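Side-chain contacts in methyl-coenzyme M reductase subunit beta (Methanosarcina barkeri, PDB 1E6Y), which forms part of the nickel enzyme that reduces methyl-coenzyme M with coenzyme B, releasing methane and the mixed heterodisulfide in the last step of methanogenesis: residues 23-26 with 30-33; 36-41 with 212-217. All blocks are in the same frame, centred on the assembly; numbering follows the deposited sequence. Where two conformers were deposited one is given.

Interaction 1: residues 23-26 with 30-33; sequences LAPT and AIQS
The carboxamide of Gln32 reaches back from the helix to the loop, and its NE2 donates to Pro25 O at 3.1 Å. The N-H...O angle of 154° makes this a fairly straight bond; the acceptor lies almost in the amide plane, and the donor stands 18° from the plane of the carbonyl. Thr26 O is also close, 3.3 Å from the same NE2. With CG anti to the carbonyl carbon (chi1 -71°) and the chain extended beyond it, Gln32 runs alongside the Pro25 carbonyl: CG lies 3.2 Å from Pro25 O, and the amide beyond it turns NE2 to the same oxygen. The segment 23-26 belongs to the loop leading into helix 29-40, folded back against the first turn of that helix; at its start the Ile31 amide is hydrogen-bonded to Asn28 OD1. Beside the polar bridge, Ile31 divides its branches: CG2 packs against the proline at 3.9 Å from Pro25 CA, whereas CD1 ends 3.2 Å from Leu23 O. The same CG2 also packs against Ile213 and Ser217 of helix 204-221. Pro25 and Gln32 also meet Ala119 and Ile118, respectively, of the second subunit, another copy of this protein.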
ATOM      1  N   LEU E  23      -6.287 -17.851 -33.167  1.00 11.75           N
ATOM      2  CA  LEU E  23      -5.163 -17.109 -32.604  1.00 11.46           C
ATOM      3  C   LEU E  23      -5.428 -16.636 -31.175  1.00 11.32           C
ATOM      4  O   LEU E  23      -4.540 -16.076 -30.530  1.00 11.31           O
ATOM      5  CB  LEU E  23      -4.838 -15.898 -33.489  1.00 12.03           C
ATOM      6  CG  LEU E  23      -4.460 -16.198 -34.944  1.00 11.78           C
ATOM      7  CD1 LEU E  23      -4.234 -14.894 -35.698  1.00 11.98           C
ATOM      8  CD2 LEU E  23      -3.212 -17.070 -34.989  1.00 12.35           C
ATOM      9  N   ALA E  24      -6.653 -16.834 -30.693  1.00 10.46           N
ATOM     10  CA  ALA E  24      -7.018 -16.444 -29.333  1.00 11.06           C
ATOM     11  C   ALA E  24      -6.154 -17.183 -28.317  1.00 11.01           C
ATOM     12  O   ALA E  24      -5.940 -18.390 -28.438  1.00 11.46           O
ATOM     13  CB  ALA E  24      -8.484 -16.742 -29.078  1.00 11.16           C
ATOM     14  N   PRO E  25      -5.647 -16.467 -27.297  1.00 10.48           N
ATOM     15  CA  PRO E  25      -4.940 -17.102 -26.179  1.00 10.24           C
ATOM     16  C   PRO E  25      -5.722 -18.265 -25.566  1.00 10.60           C
ATOM     17  O   PRO E  25      -5.141 -19.263 -25.140  1.00 10.96           O
ATOM     18  CB  PRO E  25      -4.755 -15.954 -25.188  1.00 10.53           C
ATOM     19  CG  PRO E  25      -4.646 -14.749 -26.069  1.00 10.05           C
ATOM     20  CD  PRO E  25      -5.652 -14.998 -27.166  1.00 10.03           C
ATOM     21  N   THR E  26      -7.046 -18.166 -25.637  1.00 10.77           N
ATOM     22  CA  THR E  26      -7.942 -19.160 -25.059  1.00 10.92           C
ATOM     23  C   THR E  26      -8.123 -20.404 -25.941  1.00 11.07           C
ATOM     24  O   THR E  26      -8.712 -21.395 -25.506  1.00 11.10           O
ATOM     25  CB  THR E  26      -9.325 -18.540 -24.781  1.00 11.12           C
ATOM     26  OG1 THR E  26      -9.759 -17.812 -25.937  1.00 10.77           O
ATOM     27  CG2 THR E  26      -9.256 -17.593 -23.586  1.00 11.30           C
ATOM     28  N   ALA E  30      -0.035 -22.950 -29.153  1.00 11.96           N
ATOM     29  CA  ALA E  30       1.298 -22.342 -29.125  1.00 11.66           C
ATOM     30  C   ALA E  30       1.382 -21.185 -28.128  1.00 11.46           C
ATOM     31  O   ALA E  30       2.332 -21.097 -27.349  1.00 11.41           O
ATOM     32  CB  ALA E  30       1.693 -21.862 -30.520  1.00 12.05           C
ATOM     33  N   ILE E  31       0.378 -20.314 -28.143  1.00 10.82           N
ATOM     34  CA  ILE E  31       0.315 -19.209 -27.190  1.00 10.66           C
ATOM     35  C   ILE E  31       0.179 -19.717 -25.755  1.00 10.37           C
ATOM     36  O   ILE E  31       0.870 -19.238 -24.856  1.00 10.64           O
ATOM     37  CB  ILE E  31      -0.855 -18.253 -27.521  1.00 10.76           C
ATOM     38  CG1 ILE E  31      -0.576 -17.541 -28.849  1.00 11.46           C
ATOM     39  CG2 ILE E  31      -1.045 -17.231 -26.396  1.00 10.85           C
ATOM     40  CD1 ILE E  31      -1.672 -16.607 -29.291  1.00 11.19           C
ATOM     41  N   GLN E  32      -0.647 -20.742 -25.559  1.00 10.95           N
ATOM     42  CA  GLN E  32      -0.816 -21.339 -24.237  1.00 10.51           C
ATOM     43  C   GLN E  32       0.480 -21.981 -23.741  1.00 10.16           C
ATOM     44  O   GLN E  32       0.799 -21.903 -22.556  1.00  9.36           O
ATOM     45  CB  GLN E  32      -1.951 -22.368 -24.261  1.00 11.18           C
ATOM     46  CG  GLN E  32      -3.331 -21.734 -24.389  1.00 12.61           C
ATOM     47  CD  GLN E  32      -4.458 -22.744 -24.506  1.00 13.37           C
ATOM     48  OE1 GLN E  32      -4.246 -23.950 -24.409  1.00 14.24           O
ATOM     49  NE2 GLN E  32      -5.674 -22.247 -24.707  1.00 13.96           N
ATOM     50  N   SER E  33       1.271 -22.513 -24.670  1.00 10.06           N
ATOM     51  CA  SER E  33       2.576 -23.084 -24.346  1.00 10.22           C
ATOM     52  C   SER E  33       3.556 -21.995 -23.922  1.00  9.66           C
ATOM     53  O   SER E  33       4.291 -22.159 -22.950  1.00 10.28           O
ATOM     54  CB  SER E  33       3.133 -23.854 -25.549  1.00 11.53           C
ATOM     55  OG  SER E  33       4.464 -24.290 -25.314  1.00 14.16           O
TER

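Interaction 2: residues 36-41 with 212-217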
ATOM      1  N   MET E  36       2.357 -20.897 -20.428  1.00 10.28           N
ATOM      2  CA  MET E  36       2.732 -21.923 -19.457  1.00 11.08           C
ATOM      3  C   MET E  36       4.229 -21.906 -19.143  1.00 11.16           C
ATOM      4  O   MET E  36       4.621 -21.968 -17.977  1.00 10.63           O
ATOM      5  CB  MET E  36       2.326 -23.309 -19.967  1.00 11.82           C
ATOM      6  CG  MET E  36       2.804 -24.458 -19.093  1.00 13.03           C
ATOM      7  SD  MET E  36       2.220 -24.375 -17.381  1.00 14.77           S
ATOM      8  CE  MET E  36       0.510 -24.868 -17.591  1.00 13.89           C
ATOM      9  N   ASP E  37       5.060 -21.812 -20.176  1.00 10.85           N
ATOM     10  CA  ASP E  37       6.506 -21.772 -19.987  1.00 11.50           C
ATOM     11  C   ASP E  37       6.949 -20.501 -19.274  1.00 10.76           C
ATOM     12  O   ASP E  37       7.874 -20.528 -18.465  1.00 10.64           O
ATOM     13  CB  ASP E  37       7.225 -21.893 -21.333  1.00 12.44           C
ATOM     14  CG  ASP E  37       7.202 -23.311 -21.883  1.00 15.10           C
ATOM     15  OD1 ASP E  37       6.691 -24.226 -21.200  1.00 15.87           O
ATOM     16  OD2 ASP E  37       7.684 -23.509 -23.019  1.00 15.48           O
ATOM     17  N   THR E  38       6.261 -19.399 -19.555  1.00 10.10           N
ATOM     18  CA  THR E  38       6.518 -18.136 -18.872  1.00  9.39           C
ATOM     19  C   THR E  38       6.127 -18.235 -17.399  1.00  9.23           C
ATOM     20  O   THR E  38       6.864 -17.787 -16.521  1.00  9.47           O
ATOM     21  CB  THR E  38       5.734 -16.985 -19.532  1.00  9.54           C
ATOM     22  OG1 THR E  38       6.132 -16.871 -20.904  1.00  9.73           O
ATOM     23  CG2 THR E  38       6.009 -15.666 -18.824  1.00  9.86           C
ATOM     24  N   LYS E  39       4.995 -18.880 -17.131  1.00  8.67           N
ATOM     25  CA  LYS E  39       4.529 -19.058 -15.762  1.00  8.94           C
ATOM     26  C   LYS E  39       5.444 -19.979 -14.956  1.00  9.29           C
ATOM     27  O   LYS E  39       5.760 -19.684 -13.804  1.00  9.21           O
ATOM     28  CB  LYS E  39       3.102 -19.613 -15.746  1.00  8.97           C
ATOM     29  CG  LYS E  39       2.040 -18.625 -16.215  1.00  8.57           C
ATOM     30  CD  LYS E  39       0.661 -19.265 -16.241  1.00  7.77           C
ATOM     31  CE  LYS E  39       0.145 -19.543 -14.838  1.00  8.88           C
ATOM     32  NZ  LYS E  39      -1.245 -20.081 -14.862  1.00  8.67           N
ATOM     33  N   ARG E  40       5.899 -21.071 -15.568  1.00  9.19           N
ATOM     34  CA  ARG E  40       6.548 -22.130 -14.785  1.00  9.46           C
ATOM     35  C   ARG E  40       8.049 -22.004 -14.710  1.00  9.80           C
ATOM     36  O   ARG E  40       8.716 -22.819 -14.052  1.00  9.11           O
ATOM     37  CB  ARG E  40       6.161 -23.492 -15.394  1.00 10.44           C
ATOM     38  CG  ARG E  40       6.936 -23.829 -16.663  1.00 11.32           C
ATOM     39  CD  ARG E  40       6.313 -25.035 -17.361  1.00 12.59           C
ATOM     40  NE  ARG E  40       6.996 -25.454 -18.568  1.00 14.21           N
ATOM     41  CZ  ARG E  40       7.878 -26.430 -18.748  1.00 15.37           C
ATOM     42  NH1 ARG E  40       8.266 -27.219 -17.746  1.00 14.63           N
ATOM     43  NH2 ARG E  40       8.393 -26.662 -19.960  1.00 15.96           N
ATOM     44  N   SER E  41       8.614 -20.969 -15.324  1.00 10.01           N
ATOM     45  CA  SER E  41      10.072 -20.860 -15.430  1.00 10.32           C
ATOM     46  C   SER E  41      10.673 -19.665 -14.695  1.00 10.64           C
ATOM     47  O   SER E  41      10.116 -18.568 -14.711  1.00 10.40           O
ATOM     48  CB  SER E  41      10.496 -20.801 -16.896  1.00 10.75           C
ATOM     49  OG  SER E  41       9.994 -21.907 -17.622  1.00 10.53           O
ATOM     50  N   SER E 212       2.881  -8.748 -28.153  1.00  9.05           N
ATOM     51  CA  SER E 212       1.472  -8.802 -28.537  1.00  8.73           C
ATOM     52  C   SER E 212       0.788 -10.029 -27.939  1.00  8.88           C
ATOM     53  O   SER E 212      -0.343  -9.950 -27.461  1.00  8.73           O
ATOM     54  CB  SER E 212       1.344  -8.830 -30.060  1.00  9.09           C
ATOM     55  OG  SER E 212       1.855  -7.640 -30.637  0.66  9.60           O
ATOM     56  N   ILE E 213       1.494 -11.155 -27.954  1.00  8.58           N
ATOM     57  CA  ILE E 213       0.989 -12.395 -27.375  1.00  9.01           C
ATOM     58  C   ILE E 213       0.745 -12.228 -25.877  1.00  8.92           C
ATOM     59  O   ILE E 213      -0.336 -12.548 -25.383  1.00  9.34           O
ATOM     60  CB  ILE E 213       1.975 -13.557 -27.637  1.00  9.20           C
ATOM     61  CG1 ILE E 213       1.939 -13.927 -29.124  1.00  9.61           C
ATOM     62  CG2 ILE E 213       1.630 -14.767 -26.767  1.00  9.55           C
ATOM     63  CD1 ILE E 213       3.087 -14.796 -29.572  1.00 11.78           C
ATOM     64  N   TYR E 214       1.701 -11.613 -25.184  1.00  8.87           N
ATOM     65  CA  TYR E 214       1.563 -11.366 -23.751  1.00  8.57           C
ATOM     66  C   TYR E 214       0.463 -10.345 -23.468  1.00  8.67           C
ATOM     67  O   TYR E 214      -0.389 -10.566 -22.606  1.00  9.23           O
ATOM     68  CB  TYR E 214       2.886 -10.865 -23.161  1.00  8.08           C
ATOM     69  CG  TYR E 214       3.953 -11.931 -22.997  1.00  7.85           C
ATOM     70  CD1 TYR E 214       5.291 -11.639 -23.263  1.00  7.99           C
ATOM     71  CD2 TYR E 214       3.642 -13.196 -22.487  1.00  8.38           C
ATOM     72  CE1 TYR E 214       6.295 -12.572 -23.018  1.00  9.19           C
ATOM     73  CE2 TYR E 214       4.640 -14.137 -22.243  1.00  8.91           C
ATOM     74  CZ  TYR E 214       5.963 -13.816 -22.509  1.00  8.17           C
ATOM     75  OH  TYR E 214       6.960 -14.729 -22.260  1.00  8.91           O
ATOM     76  N   GLU E 215       0.479  -9.239 -24.206  1.00  8.25           N
ATOM     77  CA  GLU E 215      -0.489  -8.162 -24.010  1.00  8.42           C
ATOM     78  C   GLU E 215      -1.919  -8.621 -24.253  1.00  8.33           C
ATOM     79  O   GLU E 215      -2.796  -8.381 -23.425  1.00  8.77           O
ATOM     80  CB  GLU E 215      -0.166  -6.982 -24.929  1.00  7.73           C
ATOM     81  CG  GLU E 215       0.905  -6.049 -24.379  1.00  8.62           C
ATOM     82  CD  GLU E 215       0.426  -5.265 -23.170  1.00  9.01           C
ATOM     83  OE1 GLU E 215       0.562  -5.768 -22.036  1.00  8.43           O
ATOM     84  OE2 GLU E 215      -0.080  -4.141 -23.356  1.00  9.94           O
ATOM     85  N   GLN E 216      -2.146  -9.311 -25.365  1.00  8.41           N
ATOM     86  CA  GLN E 216      -3.488  -9.782 -25.689  1.00  8.54           C
ATOM     87  C   GLN E 216      -3.943 -10.923 -24.789  1.00  9.15           C
ATOM     88  O   GLN E 216      -5.126 -11.022 -24.468  1.00  9.58           O
ATOM     89  CB  GLN E 216      -3.582 -10.194 -27.161  1.00  9.20           C
ATOM     90  CG  GLN E 216      -3.451  -9.022 -28.140  1.00  9.89           C
ATOM     91  CD  GLN E 216      -4.374  -7.856 -27.814  1.00 10.58           C
ATOM     92  OE1 GLN E 216      -5.482  -8.043 -27.306  1.00  9.91           O
ATOM     93  NE2 GLN E 216      -3.920  -6.643 -28.111  1.00 10.84           N
ATOM     94  N   SER E 217      -3.000 -11.729 -24.309  1.00  9.08           N
ATOM     95  CA  SER E 217      -3.309 -12.718 -23.279  1.00  9.10           C
ATOM     96  C   SER E 217      -3.768 -12.018 -22.003  1.00  8.83           C
ATOM     97  O   SER E 217      -4.706 -12.466 -21.342  1.00  9.36           O
ATOM     98  CB  SER E 217      -2.088 -13.591 -22.985  1.00  9.25           C
ATOM     99  OG  SER E 217      -1.784 -14.421 -24.092  1.00 10.24           O
TER
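Both key side chains leave their helices with the first group anti to the carbonyl carbon, OG1 of Thr38 (chi1 -60°) and CG of Tyr214 (chi1 -75°), and they approach from opposite directions. The phenol thereby spans most of the gap between backbones whose nearest CA atoms, those of Thr38 and Tyr214, are 9.7 Å apart. Tyr214 OH donates to Thr38 OG1 at 2.7 Å, and OG1 lies at the ring edge, in the ring plane. The threonine methyl stays near the same end of the ring, with CG2 3.7 Å from Tyr214 OH. Thr38 OG1 is itself hydrogen-bonded to Ile34 O, one turn back, which ties the acceptor to its own helix, and Phe422 of helix 420-423 touches both side chains. A phenylalanine in place of Tyr214 would remove the hydroxyl and would probably leave Thr38 OG1 without its donor from helix 204-221.

Further bonds fasten each segment internally. Arg40 grips Asp37 side-on, NE at 2.9 Å and NH2 at 3.2 Å from the single oxygen OD1, which lies in the guanidinium plane; both nitrogens come from one face of the carboxylate. Ser41 OG donates to Asp37 O at 2.7 Å, in the carbonyl plane and on a lone pair. In the other helix Ile213 O takes both Ser217 N and, at 2.7 Å, Ser217 OG, from opposite faces of its plane. Thr38, Ser41 and Ser217 each return a hydroxyl to the carbonyl four residues earlier, for Thr38 and Ser217 a bond familiar within alpha-helices, while the Tyr214 bond is a buried one between helices 29-40 and 204-221, which lie in the N-terminal and C-terminal family regions of the subunit.

In the fold
Interaction 1 and interaction 2 follow in series along helix 29-40, the first on its opening turns and the second at its far end, where the chain passes into strand 41-45 of the four-stranded antiparallel sheet. Their centres lie 9 Å apart, and they touch directly: Pro25 CG packs on Ser217 OG at 3.5 Å, and Ile31 CG2 on Ile213 CG2 at 3.7 Å. Helix 204-221, one side of interaction 2, therefore also packs on both segments of interaction 1. Interaction 1 is local, three residues separating its segments, whereas interaction 2 bridges 170 residues and joins the two family regions. Both are buried and away from the coenzyme and F430 sites, and the second copy of this subunit comes near both, in interaction 2 at Lys39.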